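Local coordinates for uncharacterized protein (PDB 4MVE) that is of unknown function but joins GXWXG and DUF4334 family sequences in one curled antiparallel beta-sheet, at residues Y29-V35 with H121-V125; T43-F49 with Y144-E150; R72-L78 with L93-R99; P117-H121 with A133-K137. All coordinates share one frame. Residue numbers count along the deposited sequence, not the author numbering.

Contact 1. Residues Y29-V35 with H121-V125; sequences YDRLAPV and HFRRV
Two direct hydrogen bonds fix this junction, in which a type I turn and the extended chain after it lie against the end of strand 118-124. Tyr29 OH donates to His121 O at 2.7 Å, and Arg124 N donates to Ala33 O at 3.0 Å and nearly straight (166°). The chains run antiparallel, with Ala33 nearest Arg124 and Pro34 nearest Arg123 (CA-CA 5.6 and 4.8 Å). A water extends the link, accepting from Ala33 N at 3.2 Å and donating to Arg124 O at 2.5 Å. The turn spans Tyr29 to Leu32, closed by Leu32 N to Tyr29 O at 2.9 Å; beyond it residues 32-35 are extended, while the other chain turns a corner at Val125.

Arg123 is the centrepiece. With chi1 and chi2 both m, it folds back over the Tyr29 ring (chi1 t), placing CG 3.7 Å from the ring centroid in a CH-pi contact, with the guanidinium reaching on toward the turn. Leu32 CB packs on Arg123 CB at 3.6 Å, and Leu32 is backed by Leu10 of helix 5-16. Arg124, with chi1 to chi3 all t, sends its guanidinium outward to a salt bridge with Asp127. The arrangement pins the chain leaving helix 22-29 to the curled antiparallel sheet. At the far end, Val35 CG2 sits 4.1 Å from Phe122 CB, and Val35 CG1 lies 3.4 Å from Arg124 CB.

Contact 2. Residues T43-F49 with Y144-E150; sequences TWRGGIF and YFHLTRE
Strands 42-48 and 143-149 are antiparallel neighbours in the sheet, and the first carries Trp44 and Gly46 of the GXWXG signature. Five pairs run from Trp44-Arg149 to Ile48-Phe145; the axes of segments 43-48 and 144-149 approach to 4.4 Å, at 144° between N-to-C directions. Arg45-Thr148 and Gly47-His146 are the hydrogen-bonded pairs: Arg45 N to Thr148 O is 2.8 Å, Thr148 N to Arg45 O 2.9 Å, Gly47 N to His146 O 3.1 Å and His146 N to Gly47 O 2.8 Å. Glu150 N to Thr43 O, 2.9 Å, continues the pattern.

The two glycines shape the fit. His146 (chi1 p) lays its ring over the bare Gly47, CE1 3.3 Å from Gly47 CA; a beta carbon there would collide with it. On the other face Leu147 leans across Gly46, its CD2 3.8 Å from Gly46 CA. Trp44 (chi1 m) is a broad plate there: Leu147 CB meets its CE3 at 3.5 Å, and Arg149 CB lies over the six-membered ring in a CH-pi contact, 3.9 Å from the centroid. Phe49 swings back and takes the edge of the His146 ring on its face, T-shaped, with centroids 4.8 Å apart and planes at 71°; Ile14 of helix 5-16 packs on both. A water bonds Arg45 O at 3.0 Å, Thr148 OG1 at 2.8 Å and His146 ND1 at 2.7 Å.

Contact 3. Residues R72-L78 with L93-R99; sequences RDHVEPL and LGLARLR
Side chains do much of the work here: the backbones touch only briefly. Strands 74-78 and 96-99 diverge at 118° between N-to-C directions, their axes 4.6 Å apart at closest, and share one antiparallel bridge: Val75 N to Ala96 O at 3.1 Å, with a weak return bond from Ala96 N to Val75 O, also 3.1 Å. Beyond the bridge, Leu98 N donates to Arg72 O at 2.7 Å.

Arg99 bends back with chi1 and chi2 both m, so that NH1 and NH2 each donate to Asp73 OD1 at 3.0 Å in a salt bridge, while NH1 also reaches Leu98 O at 2.9 Å. Arg72 stretches out, chi1 to chi3 all t, and lays its guanidinium flat on that of Arg99, centres 3.9 Å apart and planes at 8°. Val75 (chi1 t) turns CG2 to Leu98 CG at 4.0 Å. Pro77 CG meets Ala96 CB at 4.2 Å, and Leu78 CD1 meets Leu93 CD1 at 3.9 Å. Gly94 has phi 95°, where a beta carbon would press on Leu93 O.

The lone bridge joins a strand of the GXWXG range to one of the DUF4334 range, consistent with a sheet curling into a barrel-like ring.

Contact 4. Residues P117-H121 with A133-K137; sequences PIIDH and AMDAK
Pro117 opens the first segment just outside the strand: its O accepts from Lys137 N at 3.0 Å, and its CB packs on Lys137 CB at 3.6 Å. Ile118 follows as a non-hydrogen-bonded partner of Ala136 (CA-CA 4.3 Å). Its chi1 m rotamer brings CG2 to 3.6 Å from CG of Met134, a selenomethionine, and CG1 to 3.9 Å from Ala136 CB, a small apolar patch extended by Tyr113 of strand 106-113. Ile119 forms a hydrogen-bonded pair with Asp135, Ile119 N to Asp135 O at 3.0 Å and Asp135 N to Ile119 O at 2.7 Å.

These are the two arms of the beta hairpin 118-124/129-136, antiparallel and in unbroken one-to-one register from Ile118-Ala136 to His121-Ala133; the axes of segments 118-121 and 133-136 approach to 4.5 Å, at 159° between N-to-C directions.

Asp120, opposite Met134, lies on the face of Ile118; its OD1 comes 3.4 Å from Met134 CG, and its CA makes a CA-H...O contact with Ala133 O at 3.4 Å. His121 then pairs with Ala133 through His121 N to Ala133 O, 2.9 Å, and Ala133 N to His121 O, 2.8 Å. Its side chain, chi1 m, lies along the sheet on the face of Ile119 and reaches two residues up the opposing arm, where NE2 donates to Asp135 OD2 at 3.1 Å (166°), a His-carboxylate hydrogen bond.

In the fold
All four contacts belong to one curled antiparallel sheet. Contacts 1, 2 and 3 each join the two sequence families; contact 4 lies within DUF4334. Contact 2, its centre about 6 Å from the centre of the chain, relies on regular strand pairing and aromatic packing. Contact 3, its centre about 12 Å from that point, has a single bridge and a charged cluster at the surface edge. Contacts 1 and 4 share His121 and strand 118-124: contact 4 is a regular hairpin with one end at the surface, whereas contact 1 is largely buried and holds irregular chain. Phe122 bridges inward, its CE1 3.6 Å from Leu147 CD1 and its CE2 4.2 Å from Leu98 CD2, linking contact 1 to contacts 2 and 3.

Contact 1. Residues Y29-V35 with H121-V125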
# COMPACT_ATOMS: atom_id res chain seq x y z
N TYR A 29 -7.20 -5.14 -9.74
CA TYR A 29 -6.19 -4.10 -9.78
C TYR A 29 -5.89 -3.64 -11.21
O TYR A 29 -5.81 -2.43 -11.46
CB TYR A 29 -4.93 -4.62 -9.11
CG TYR A 29 -3.77 -3.64 -9.05
CD1 TYR A 29 -2.80 -3.62 -10.04
CD2 TYR A 29 -3.60 -2.80 -7.95
CE1 TYR A 29 -1.72 -2.74 -9.98
CE2 TYR A 29 -2.49 -1.96 -7.85
CZ TYR A 29 -1.57 -1.91 -8.88
OH TYR A 29 -0.49 -1.08 -8.78
N ASP A 30 -5.71 -4.59 -12.15
CA ASP A 30 -5.37 -4.29 -13.55
C ASP A 30 -6.44 -3.43 -14.25
O ASP A 30 -6.13 -2.83 -15.27
CB ASP A 30 -5.12 -5.58 -14.34
CG ASP A 30 -3.83 -6.30 -13.96
OD1 ASP A 30 -2.95 -5.67 -13.31
OD2 ASP A 30 -3.68 -7.49 -14.34
N ARG A 31 -7.65 -3.31 -13.69
CA ARG A 31 -8.75 -2.52 -14.25
C ARG A 31 -8.82 -1.13 -13.58
O ARG A 31 -9.64 -0.30 -13.98
CB ARG A 31 -10.07 -3.29 -14.09
CG ARG A 31 -10.22 -4.38 -15.15
CD ARG A 31 -11.04 -5.58 -14.73
NE ARG A 31 -12.43 -5.22 -14.45
CZ ARG A 31 -13.25 -5.95 -13.71
NH1 ARG A 31 -14.50 -5.55 -13.48
NH2 ARG A 31 -12.83 -7.09 -13.16
N LEU A 32 -7.94 -0.87 -12.61
CA LEU A 32 -7.93 0.40 -11.89
C LEU A 32 -7.13 1.47 -12.59
O LEU A 32 -6.19 1.20 -13.35
CB LEU A 32 -7.43 0.24 -10.45
CG LEU A 32 -8.21 -0.73 -9.52
CD1 LEU A 32 -7.53 -0.82 -8.18
CD2 LEU A 32 -9.70 -0.30 -9.35
N ALA A 33 -7.52 2.71 -12.30
CA ALA A 33 -6.92 3.91 -12.84
C ALA A 33 -5.64 4.29 -12.07
O ALA A 33 -5.60 4.16 -10.85
CB ALA A 33 -7.92 5.07 -12.80
N PRO A 34 -4.61 4.83 -12.77
CA PRO A 34 -3.42 5.34 -12.05
C PRO A 34 -3.76 6.62 -11.26
O PRO A 34 -4.79 7.26 -11.52
CB PRO A 34 -2.41 5.63 -13.16
CG PRO A 34 -3.20 5.77 -14.41
CD PRO A 34 -4.53 5.09 -14.23
N VAL A 35 -2.89 6.99 -10.31
CA VAL A 35 -3.06 8.18 -9.48
C VAL A 35 -1.83 9.06 -9.60
O VAL A 35 -0.72 8.51 -9.68
CB VAL A 35 -3.39 7.89 -7.98
CG1 VAL A 35 -4.75 7.23 -7.83
CG2 VAL A 35 -2.31 7.08 -7.26
N HIS A 121 3.23 0.11 -6.06
CA HIS A 121 2.51 0.75 -7.19
C HIS A 121 1.07 0.99 -6.79
O HIS A 121 0.37 0.04 -6.43
CB HIS A 121 2.59 -0.13 -8.44
CG HIS A 121 3.99 -0.49 -8.83
ND1 HIS A 121 4.68 0.22 -9.84
CD2 HIS A 121 4.80 -1.48 -8.38
CE1 HIS A 121 5.85 -0.37 -9.95
NE2 HIS A 121 5.96 -1.42 -9.11
N PHE A 122 0.64 2.26 -6.75
CA PHE A 122 -0.71 2.61 -6.28
C PHE A 122 -1.71 2.82 -7.41
O PHE A 122 -1.42 3.49 -8.40
CB PHE A 122 -0.65 3.87 -5.42
CG PHE A 122 0.22 3.72 -4.21
CD1 PHE A 122 -0.07 2.76 -3.24
CD2 PHE A 122 1.35 4.52 -4.03
CE1 PHE A 122 0.75 2.60 -2.12
CE2 PHE A 122 2.17 4.34 -2.93
CZ PHE A 122 1.86 3.41 -1.97
N ARG A 123 -2.93 2.30 -7.22
CA ARG A 123 -4.02 2.55 -8.16
C ARG A 123 -5.22 3.02 -7.35
O ARG A 123 -5.40 2.57 -6.24
CB ARG A 123 -4.37 1.31 -9.00
CG ARG A 123 -3.26 0.74 -9.85
CD ARG A 123 -3.06 1.36 -11.22
NE ARG A 123 -1.90 0.71 -11.87
CZ ARG A 123 -1.98 -0.35 -12.66
NH1 ARG A 123 -3.16 -0.87 -12.98
NH2 ARG A 123 -0.88 -0.89 -13.16
N ARG A 124 -6.06 3.85 -7.92
CA ARG A 124 -7.22 4.43 -7.27
C ARG A 124 -8.37 3.43 -7.14
O ARG A 124 -8.77 2.82 -8.13
CB ARG A 124 -7.71 5.67 -8.08
CG ARG A 124 -8.87 6.45 -7.43
CD ARG A 124 -9.33 7.61 -8.30
NE ARG A 124 -10.39 8.40 -7.67
CZ ARG A 124 -11.69 8.16 -7.82
NH1 ARG A 124 -12.11 7.15 -8.58
NH2 ARG A 124 -12.58 8.91 -7.19
N VAL A 125 -8.96 3.35 -5.94
CA VAL A 125 -10.22 2.64 -5.68
C VAL A 125 -11.32 3.75 -5.68
O VAL A 125 -12.28 3.67 -6.44
CB VAL A 125 -10.23 1.76 -4.40
CG1 VAL A 125 -11.66 1.26 -4.07
CG2 VAL A 125 -9.28 0.59 -4.56
O HOH W 1 -9.86 3.47 -10.33

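Contact 2. Residues T43-F49 with Y144-E150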
# COMPACT_ATOMS: atom_id res chain seq x y z
N THR A 43 -1.81 10.99 5.61
CA THR A 43 -1.68 9.78 6.43
C THR A 43 -2.75 8.79 6.00
O THR A 43 -3.91 9.17 5.77
CB THR A 43 -1.74 10.13 7.92
OG1 THR A 43 -0.63 10.99 8.19
CG2 THR A 43 -1.64 8.90 8.83
N TRP A 44 -2.34 7.51 5.88
CA TRP A 44 -3.24 6.42 5.47
C TRP A 44 -3.14 5.22 6.40
O TRP A 44 -2.04 4.86 6.85
CB TRP A 44 -2.94 5.95 4.02
CG TRP A 44 -3.00 7.00 2.96
CD1 TRP A 44 -2.13 8.03 2.77
CD2 TRP A 44 -3.89 7.02 1.81
NE1 TRP A 44 -2.44 8.72 1.61
CE2 TRP A 44 -3.52 8.12 1.01
CE3 TRP A 44 -4.92 6.17 1.36
CZ2 TRP A 44 -4.17 8.43 -0.21
CZ3 TRP A 44 -5.57 6.47 0.16
CH2 TRP A 44 -5.19 7.59 -0.61
N ARG A 45 -4.29 4.58 6.66
CA ARG A 45 -4.43 3.34 7.43
C ARG A 45 -4.32 2.15 6.44
O ARG A 45 -4.98 2.14 5.38
CB ARG A 45 -5.76 3.29 8.21
CG ARG A 45 -5.92 1.97 8.98
CD ARG A 45 -7.16 1.91 9.88
NE ARG A 45 -8.42 1.80 9.13
CZ ARG A 45 -9.30 2.79 8.98
NH1 ARG A 45 -9.06 3.98 9.51
NH2 ARG A 45 -10.42 2.60 8.30
N GLY A 46 -3.46 1.20 6.77
CA GLY A 46 -3.20 0.06 5.91
C GLY A 46 -3.79 -1.23 6.39
O GLY A 46 -4.07 -1.38 7.58
N GLY A 47 -4.00 -2.12 5.44
CA GLY A 47 -4.51 -3.47 5.65
C GLY A 47 -4.00 -4.34 4.53
O GLY A 47 -3.48 -3.84 3.52
N ILE A 48 -4.08 -5.65 4.72
CA ILE A 48 -3.51 -6.60 3.78
C ILE A 48 -4.57 -7.57 3.28
O ILE A 48 -5.40 -8.04 4.06
CB ILE A 48 -2.34 -7.35 4.49
CG1 ILE A 48 -1.24 -6.38 4.94
CG2 ILE A 48 -1.74 -8.43 3.59
CD1 ILE A 48 -0.39 -6.90 6.09
N PHE A 49 -4.50 -7.93 2.01
CA PHE A 49 -5.48 -8.86 1.42
C PHE A 49 -5.19 -10.33 1.77
O PHE A 49 -6.13 -11.08 1.91
CB PHE A 49 -5.55 -8.70 -0.10
CG PHE A 49 -6.18 -7.39 -0.52
CD1 PHE A 49 -7.57 -7.22 -0.44
CD2 PHE A 49 -5.41 -6.37 -1.08
CE1 PHE A 49 -8.16 -6.02 -0.86
CE2 PHE A 49 -6.02 -5.18 -1.51
CZ PHE A 49 -7.39 -5.01 -1.41
N TYR A 144 -0.39 -7.73 -2.73
CA TYR A 144 -1.28 -6.59 -2.64
C TYR A 144 -1.64 -6.20 -1.23
O TYR A 144 -1.85 -7.06 -0.38
CB TYR A 144 -2.58 -6.87 -3.45
CG TYR A 144 -2.28 -7.10 -4.91
CD1 TYR A 144 -2.14 -6.04 -5.80
CD2 TYR A 144 -2.07 -8.39 -5.40
CE1 TYR A 144 -1.82 -6.25 -7.14
CE2 TYR A 144 -1.70 -8.61 -6.73
CZ TYR A 144 -1.58 -7.54 -7.59
OH TYR A 144 -1.21 -7.76 -8.90
N PHE A 145 -1.80 -4.90 -1.00
CA PHE A 145 -2.26 -4.36 0.27
C PHE A 145 -3.20 -3.18 -0.01
O PHE A 145 -3.34 -2.76 -1.16
CB PHE A 145 -1.06 -3.99 1.18
CG PHE A 145 -0.22 -2.85 0.67
CD1 PHE A 145 0.87 -3.07 -0.18
CD2 PHE A 145 -0.52 -1.53 1.04
CE1 PHE A 145 1.64 -2.01 -0.67
CE2 PHE A 145 0.24 -0.46 0.54
CZ PHE A 145 1.32 -0.71 -0.30
N HIS A 146 -3.84 -2.61 1.03
CA HIS A 146 -4.72 -1.48 0.75
C HIS A 146 -4.45 -0.34 1.70
O HIS A 146 -3.84 -0.55 2.73
CB HIS A 146 -6.21 -1.90 0.75
CG HIS A 146 -6.66 -2.72 1.92
ND1 HIS A 146 -6.94 -2.14 3.15
CD2 HIS A 146 -6.88 -4.05 2.01
CE1 HIS A 146 -7.33 -3.13 3.93
NE2 HIS A 146 -7.32 -4.29 3.29
N LEU A 147 -4.83 0.90 1.30
CA LEU A 147 -4.71 2.10 2.11
C LEU A 147 -5.99 2.88 2.05
O LEU A 147 -6.56 3.06 0.98
CB LEU A 147 -3.52 3.00 1.67
CG LEU A 147 -2.10 2.41 1.67
CD1 LEU A 147 -1.13 3.34 0.91
CD2 LEU A 147 -1.61 2.05 3.10
N THR A 148 -6.41 3.40 3.22
CA THR A 148 -7.59 4.24 3.48
C THR A 148 -7.10 5.56 4.06
O THR A 148 -6.37 5.57 5.05
CB THR A 148 -8.58 3.52 4.41
OG1 THR A 148 -8.89 2.27 3.79
CG2 THR A 148 -9.89 4.34 4.63
N ARG A 149 -7.45 6.66 3.40
CA ARG A 149 -7.01 8.00 3.77
C ARG A 149 -7.64 8.45 5.09
O ARG A 149 -8.85 8.32 5.27
CB ARG A 149 -7.36 8.99 2.63
CG ARG A 149 -6.71 10.37 2.77
CD ARG A 149 -7.33 11.43 1.85
NE ARG A 149 -7.29 11.07 0.42
CZ ARG A 149 -6.27 11.30 -0.40
NH1 ARG A 149 -5.15 11.86 0.05
NH2 ARG A 149 -6.36 10.96 -1.69
N GLU A 150 -6.81 8.96 6.02
CA GLU A 150 -7.25 9.55 7.29
C GLU A 150 -7.90 10.89 6.98
O GLU A 150 -7.30 11.68 6.25
CB GLU A 150 -6.06 9.77 8.24
CG GLU A 150 -5.78 8.69 9.27
CD GLU A 150 -4.80 9.12 10.35
OE1 GLU A 150 -4.34 8.23 11.11
OE2 GLU A 150 -4.47 10.33 10.44
O HOH W 2 -4.63 12.46 5.35
O HOH W 3 -7.04 0.27 4.32

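Contact 3. Residues R72-L78 with L93-R99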
# COMPACT_ATOMS: atom_id res chain seq x y z
N ARG A 72 6.83 14.42 -1.98
CA ARG A 72 7.35 13.50 -3.00
C ARG A 72 8.67 12.82 -2.56
O ARG A 72 9.00 11.73 -3.03
CB ARG A 72 7.58 14.31 -4.30
CG ARG A 72 8.05 13.56 -5.53
CD ARG A 72 8.29 14.55 -6.66
NE ARG A 72 8.97 13.94 -7.82
CZ ARG A 72 10.28 14.02 -8.05
NH1 ARG A 72 10.80 13.47 -9.13
NH2 ARG A 72 11.08 14.66 -7.20
N ASP A 73 9.43 13.47 -1.68
CA ASP A 73 10.73 13.00 -1.28
C ASP A 73 10.77 12.47 0.12
O ASP A 73 11.79 11.88 0.50
CB ASP A 73 11.75 14.12 -1.44
CG ASP A 73 12.13 14.35 -2.90
OD1 ASP A 73 12.40 13.35 -3.62
OD2 ASP A 73 12.17 15.53 -3.31
N HIS A 74 9.70 12.64 0.90
CA HIS A 74 9.72 12.21 2.30
C HIS A 74 8.44 11.47 2.69
O HIS A 74 7.40 12.08 2.92
CB HIS A 74 9.98 13.43 3.21
CG HIS A 74 11.27 14.14 2.92
ND1 HIS A 74 11.29 15.37 2.25
CD2 HIS A 74 12.54 13.80 3.22
CE1 HIS A 74 12.56 15.74 2.21
NE2 HIS A 74 13.35 14.82 2.76
N VAL A 75 8.55 10.14 2.79
CA VAL A 75 7.49 9.21 3.14
C VAL A 75 7.89 8.34 4.35
O VAL A 75 9.00 7.79 4.38
CB VAL A 75 7.18 8.30 1.91
CG1 VAL A 75 6.07 7.29 2.21
CG2 VAL A 75 6.81 9.14 0.68
N GLU A 76 6.97 8.15 5.29
CA GLU A 76 7.16 7.22 6.40
C GLU A 76 6.43 5.95 6.00
O GLU A 76 5.20 5.94 5.97
CB GLU A 76 6.70 7.80 7.75
CG GLU A 76 7.42 9.10 8.09
CD GLU A 76 6.79 9.89 9.22
OE1 GLU A 76 5.56 9.77 9.41
OE2 GLU A 76 7.51 10.67 9.89
N PRO A 77 7.15 4.89 5.56
CA PRO A 77 6.45 3.70 5.05
C PRO A 77 5.85 2.79 6.11
O PRO A 77 4.95 2.00 5.79
CB PRO A 77 7.54 2.96 4.28
CG PRO A 77 8.82 3.36 4.93
CD PRO A 77 8.62 4.75 5.47
N LEU A 78 6.36 2.83 7.34
CA LEU A 78 5.92 1.88 8.37
C LEU A 78 5.51 2.51 9.66
O LEU A 78 6.22 2.41 10.67
CB LEU A 78 7.03 0.85 8.66
CG LEU A 78 7.52 0.05 7.44
CD1 LEU A 78 8.82 -0.65 7.76
CD2 LEU A 78 6.46 -1.00 7.00
N LEU A 93 14.04 0.12 8.79
CA LEU A 93 14.17 -0.37 7.40
C LEU A 93 14.46 0.79 6.44
O LEU A 93 14.55 0.58 5.22
CB LEU A 93 12.89 -1.12 6.95
CG LEU A 93 12.76 -2.55 7.48
CD1 LEU A 93 12.04 -2.56 8.80
CD2 LEU A 93 11.92 -3.39 6.54
N GLY A 94 14.55 1.99 6.99
CA GLY A 94 14.80 3.19 6.20
C GLY A 94 13.49 3.87 5.84
O GLY A 94 12.40 3.35 6.12
N LEU A 95 13.60 5.05 5.22
CA LEU A 95 12.44 5.82 4.84
C LEU A 95 12.10 5.56 3.37
O LEU A 95 12.44 4.49 2.84
CB LEU A 95 12.61 7.32 5.20
CG LEU A 95 12.62 7.60 6.72
CD1 LEU A 95 13.06 9.00 7.03
CD2 LEU A 95 11.24 7.36 7.36
N ALA A 96 11.34 6.48 2.73
CA ALA A 96 10.90 6.24 1.37
C ALA A 96 10.56 7.55 0.66
O ALA A 96 10.71 8.63 1.23
CB ALA A 96 9.70 5.30 1.36
N ARG A 97 10.20 7.45 -0.61
CA ARG A 97 9.83 8.59 -1.44
C ARG A 97 8.88 8.13 -2.54
O ARG A 97 8.64 6.92 -2.71
CB ARG A 97 11.08 9.31 -1.98
CG ARG A 97 11.88 8.50 -2.96
CD ARG A 97 13.38 8.82 -2.93
NE ARG A 97 14.07 7.92 -3.86
CZ ARG A 97 14.21 6.60 -3.70
NH1 ARG A 97 13.75 6.00 -2.61
NH2 ARG A 97 14.83 5.88 -4.63
N LEU A 98 8.29 9.09 -3.24
CA LEU A 98 7.32 8.82 -4.31
C LEU A 98 7.85 9.22 -5.66
O LEU A 98 8.46 10.29 -5.81
CB LEU A 98 6.03 9.61 -4.07
CG LEU A 98 5.12 9.15 -2.90
CD1 LEU A 98 4.18 10.28 -2.50
CD2 LEU A 98 4.30 7.91 -3.28
N ARG A 99 7.63 8.34 -6.64
CA ARG A 99 7.99 8.59 -8.05
C ARG A 99 6.88 8.01 -8.93
O ARG A 99 6.03 7.26 -8.42
CB ARG A 99 9.34 7.96 -8.40
CG ARG A 99 10.56 8.51 -7.62
CD ARG A 99 10.79 9.99 -7.98
NE ARG A 99 12.04 10.54 -7.46
CZ ARG A 99 12.17 11.18 -6.30
NH1 ARG A 99 11.15 11.27 -5.46
NH2 ARG A 99 13.34 11.68 -5.94

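Contact 4. Residues P117-H121 with A133-K137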
# COMPACT_ATOMS: atom_id res chain seq x y z
N PRO A 117 14.92 -2.98 -1.71
CA PRO A 117 14.52 -3.05 -3.14
C PRO A 117 13.02 -3.34 -3.24
O PRO A 117 12.63 -4.40 -3.70
CB PRO A 117 15.39 -4.20 -3.67
CG PRO A 117 15.59 -5.11 -2.47
CD PRO A 117 15.64 -4.21 -1.28
N ILE A 118 12.19 -2.41 -2.77
CA ILE A 118 10.73 -2.56 -2.72
C ILE A 118 10.04 -1.34 -3.29
O ILE A 118 10.32 -0.21 -2.86
CB ILE A 118 10.25 -2.80 -1.24
CG1 ILE A 118 10.93 -4.04 -0.59
CG2 ILE A 118 8.72 -2.94 -1.17
CD1 ILE A 118 10.92 -4.09 0.95
N ILE A 119 9.12 -1.57 -4.24
CA ILE A 119 8.31 -0.49 -4.81
C ILE A 119 6.83 -0.85 -4.63
O ILE A 119 6.47 -1.96 -4.98
CB ILE A 119 8.63 -0.26 -6.31
CG1 ILE A 119 10.08 0.18 -6.52
CG2 ILE A 119 7.65 0.76 -6.94
CD1 ILE A 119 10.53 -0.08 -7.99
N ASP A 120 5.99 0.09 -4.14
CA ASP A 120 4.53 -0.10 -4.01
C ASP A 120 3.83 0.76 -5.05
O ASP A 120 3.84 1.99 -4.92
CB ASP A 120 4.01 0.24 -2.60
CG ASP A 120 4.73 -0.45 -1.45
OD1 ASP A 120 5.12 -1.63 -1.60
OD2 ASP A 120 4.84 0.17 -0.37
N HIS A 121 3.23 0.11 -6.06
CA HIS A 121 2.51 0.75 -7.19
C HIS A 121 1.07 0.99 -6.79
O HIS A 121 0.37 0.04 -6.43
CB HIS A 121 2.59 -0.13 -8.44
CG HIS A 121 3.99 -0.49 -8.83
ND1 HIS A 121 4.68 0.22 -9.84
CD2 HIS A 121 4.80 -1.48 -8.38
CE1 HIS A 121 5.85 -0.37 -9.95
NE2 HIS A 121 5.96 -1.42 -9.11
N ALA A 133 0.46 -2.35 -4.94
CA ALA A 133 1.07 -3.54 -5.53
C ALA A 133 2.55 -3.56 -5.17
O ALA A 133 3.33 -2.76 -5.70
CB ALA A 133 0.87 -3.55 -7.04
N MSE A 134 2.93 -4.42 -4.21
CA MSE A 134 4.30 -4.48 -3.76
C MSE A 134 5.15 -5.29 -4.75
O MSE A 134 4.86 -6.47 -5.01
CB MSE A 134 4.39 -5.10 -2.34
CG MSE A 134 5.80 -5.00 -1.80
SE MSE A 134 6.09 -6.12 -0.26
CE MSE A 134 6.07 -7.87 -1.22
N ASP A 135 6.20 -4.64 -5.27
CA ASP A 135 7.18 -5.16 -6.24
C ASP A 135 8.55 -5.21 -5.54
O ASP A 135 9.29 -4.22 -5.53
CB ASP A 135 7.14 -4.21 -7.49
CG ASP A 135 8.25 -4.31 -8.53
OD1 ASP A 135 9.01 -5.33 -8.51
OD2 ASP A 135 8.34 -3.39 -9.38
N ALA A 136 8.83 -6.33 -4.86
CA ALA A 136 10.05 -6.55 -4.06
C ALA A 136 10.99 -7.54 -4.75
O ALA A 136 10.58 -8.68 -5.08
CB ALA A 136 9.70 -7.07 -2.66
N LYS A 137 12.25 -7.13 -4.92
CA LYS A 137 13.29 -7.92 -5.54
C LYS A 137 13.27 -9.37 -5.08
O LYS A 137 13.32 -9.65 -3.87
CB LYS A 137 14.67 -7.33 -5.30
CG LYS A 137 15.76 -8.16 -5.94
CD LYS A 137 17.08 -7.46 -5.86
CE LYS A 137 17.38 -6.84 -7.19
NZ LYS A 137 18.85 -6.63 -7.36